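Local coordinates for plasmodesmata-located protein 8 (Arabidopsis thaliana, PDB 6GRF), which probably modulates cell-to-cell trafficking through plasmodesmata, as a membrane protein with a tandem DUF26 ectodomain, at residues A184-K189 / C207-W212. Numbering follows the deposited sequence.
Sequences AESVGK and CYARYW
Ser186 carries nearly all of the helix side of this contact, and it packs between the side chains of Cys207 and Ala209. Its two side-chain atoms divide the work: CB of Ser186 meets CB of Ala209 at 4.0 Å, methylene against methyl, while OG of Ser186 points roughly at right angles to that contact, toward the strand's Cys207 end, and lies 3.8 Å from SG of Cys207. The same hydroxyl faces the strand backbone, OG of Ser186 being 4.1 Å from CA of Tyr208. All of this is van der Waals packing, and OG of Ser186, although buried, has no hydrogen-bonding partner in the model. Small residues on both sides let the backbones come close, CA of Ser186 standing 6.2 Å from CA of Ala209. At Cys207 a chi1 of 63° directs SG at the helix, where it forms the disulfide with Cys182, one turn before Ser186. Helix and strand are thus joined covalently right beside the tight packing.

Beyond this patch the contact opens quickly. The two axes are 7.8 Å apart at closest approach and diverge at 40°, and the outer side of the helix, with Glu185 and Lys189, is partly exposed. Tyr208 turns its ring to the opposite face of the sheet, where it stacks with Tyr203.

Both segments belong to the second Gnk2-homologous domain, in which helix 176-193 packs on one face of a five-stranded antiparallel sheet. Strand 207-213 is central there, hydrogen-bonded between strands 199-204 and 164-170; Ser186 also touches Leu204 on the first of these, and Leu190 of the helix continues the packing over Ala209 and Tyr211.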
loop_
_atom_site.group_PDB
_atom_site.type_symbol
_atom_site.label_atom_id
_atom_site.label_comp_id
_atom_site.label_asym_id
_atom_site.label_seq_id
_atom_site.Cartn_x
_atom_site.Cartn_y
_atom_site.Cartn_z
ATOM N N ALA A 184 0.852 -8.860 -11.072
ATOM C CA ALA A 184 0.473 -9.047 -12.482
ATOM C C ALA A 184 -0.620 -8.040 -12.855
ATOM O O ALA A 184 -0.536 -7.395 -13.879
ATOM C CB ALA A 184 0.025 -10.467 -12.752
ATOM N N GLU A 185 -1.623 -7.882 -11.987
ATOM C CA GLU A 185 -2.683 -6.920 -12.225
ATOM C C GLU A 185 -2.136 -5.482 -12.176
ATOM O O GLU A 185 -2.584 -4.648 -12.933
ATOM C CB GLU A 185 -3.820 -7.129 -11.217
ATOM C CG GLU A 185 -4.995 -6.176 -11.401
ATOM C CD GLU A 185 -5.841 -6.429 -12.636
ATOM O OE1 GLU A 185 -5.582 -7.434 -13.331
ATOM O OE2 GLU A 185 -6.768 -5.623 -12.892
ATOM N N SER A 186 -1.224 -5.181 -11.247
ATOM C CA SER A 186 -0.611 -3.841 -11.136
ATOM C C SER A 186 0.033 -3.415 -12.458
ATOM O O SER A 186 -0.144 -2.303 -12.919
ATOM C CB SER A 186 0.444 -3.806 -10.081
ATOM O OG SER A 186 -0.098 -3.348 -8.869
ATOM N N VAL A 187 0.828 -4.326 -13.007
ATOM C CA VAL A 187 1.637 -4.072 -14.174
ATOM C C VAL A 187 0.710 -3.885 -15.373
ATOM O O VAL A 187 0.905 -2.961 -16.179
ATOM C CB VAL A 187 2.660 -5.208 -14.364
ATOM C CG1 VAL A 187 3.159 -5.338 -15.798
ATOM C CG2 VAL A 187 3.810 -5.034 -13.384
ATOM N N GLY A 188 -0.294 -4.762 -15.477
ATOM C CA GLY A 188 -1.336 -4.617 -16.478
ATOM C C GLY A 188 -1.921 -3.216 -16.446
ATOM O O GLY A 188 -2.130 -2.593 -17.475
ATOM N N LYS A 189 -2.163 -2.717 -15.231
ATOM C CA LYS A 189 -2.788 -1.428 -15.027
ATOM C C LYS A 189 -1.829 -0.301 -15.419
ATOM O O LYS A 189 -2.264 0.692 -15.977
ATOM C CB LYS A 189 -3.205 -1.251 -13.568
ATOM C CG LYS A 189 -4.393 -2.086 -13.131
ATOM C CD LYS A 189 -5.674 -1.686 -13.799
ATOM C CE LYS A 189 -6.890 -2.190 -13.055
ATOM N NZ LYS A 189 -8.118 -1.918 -13.838
ATOM N N CYS A 207 -1.074 -4.638 -2.966
ATOM C CA CYS A 207 0.256 -4.487 -3.572
ATOM C C CYS A 207 0.334 -3.153 -4.312
ATOM O O CYS A 207 -0.688 -2.482 -4.500
ATOM C CB CYS A 207 0.572 -5.629 -4.530
ATOM S SG CYS A 207 -0.519 -5.732 -5.975
ATOM N N TYR A 208 1.556 -2.771 -4.698
ATOM C CA TYR A 208 1.740 -1.663 -5.619
ATOM C C TYR A 208 3.034 -1.836 -6.429
ATOM O O TYR A 208 3.896 -2.643 -6.115
ATOM C CB TYR A 208 1.727 -0.321 -4.890
ATOM C CG TYR A 208 2.917 -0.017 -4.018
ATOM C CD1 TYR A 208 2.921 -0.327 -2.666
ATOM C CD2 TYR A 208 4.021 0.650 -4.522
ATOM C CE1 TYR A 208 3.994 0.004 -1.849
ATOM C CE2 TYR A 208 5.108 0.974 -3.726
ATOM C CZ TYR A 208 5.095 0.655 -2.380
ATOM O OH TYR A 208 6.164 0.982 -1.590
ATOM N N ALA A 209 3.133 -1.030 -7.480
ATOM C CA ALA A 209 4.235 -1.047 -8.406
ATOM C C ALA A 209 4.365 0.343 -9.031
ATOM O O ALA A 209 3.353 0.989 -9.315
ATOM C CB ALA A 209 4.003 -2.107 -9.445
ATOM N N ARG A 210 5.620 0.780 -9.194
ATOM C CA ARG A 210 5.999 2.090 -9.713
ATOM C C ARG A 210 7.135 1.880 -10.713
ATOM O O ARG A 210 7.944 1.008 -10.532
ATOM C CB ARG A 210 6.595 3.037 -8.656
ATOM C CG ARG A 210 5.763 3.262 -7.406
ATOM C CD ARG A 210 6.112 4.540 -6.652
ATOM N NE ARG A 210 7.271 4.390 -5.785
ATOM C CZ ARG A 210 8.529 4.584 -6.173
ATOM N NH1 ARG A 210 8.770 5.007 -7.405
ATOM N NH2 ARG A 210 9.530 4.351 -5.335
ATOM N N TYR A 211 7.204 2.727 -11.731
ATOM C CA TYR A 211 8.420 2.831 -12.552
ATOM C C TYR A 211 8.653 4.311 -12.866
ATOM O O TYR A 211 7.722 5.111 -12.835
ATOM C CB TYR A 211 8.326 1.986 -13.828
ATOM C CG TYR A 211 7.441 2.609 -14.875
ATOM C CD1 TYR A 211 7.924 3.588 -15.727
ATOM C CD2 TYR A 211 6.097 2.291 -14.948
ATOM C CE1 TYR A 211 7.099 4.214 -16.644
ATOM C CE2 TYR A 211 5.264 2.887 -15.877
ATOM C CZ TYR A 211 5.768 3.852 -16.727
ATOM O OH TYR A 211 4.948 4.449 -17.635
ATOM N N TRP A 212 9.912 4.640 -13.172
ATOM C CA TRP A 212 10.322 5.992 -13.522
ATOM C C TRP A 212 11.599 5.943 -14.386
ATOM O O TRP A 212 12.363 4.975 -14.352
ATOM C CB TRP A 212 10.477 6.827 -12.242
ATOM C CG TRP A 212 11.573 6.349 -11.347
ATOM C CD1 TRP A 212 12.851 6.818 -11.324
ATOM C CD2 TRP A 212 11.524 5.291 -10.372
ATOM N NE1 TRP A 212 13.595 6.139 -10.401
ATOM C CE2 TRP A 212 12.806 5.204 -9.790
ATOM C CE3 TRP A 212 10.526 4.421 -9.916
ATOM C CZ2 TRP A 212 13.123 4.278 -8.797
ATOM C CZ3 TRP A 212 10.840 3.501 -8.937
ATOM C CH2 TRP A 212 12.121 3.431 -8.384
#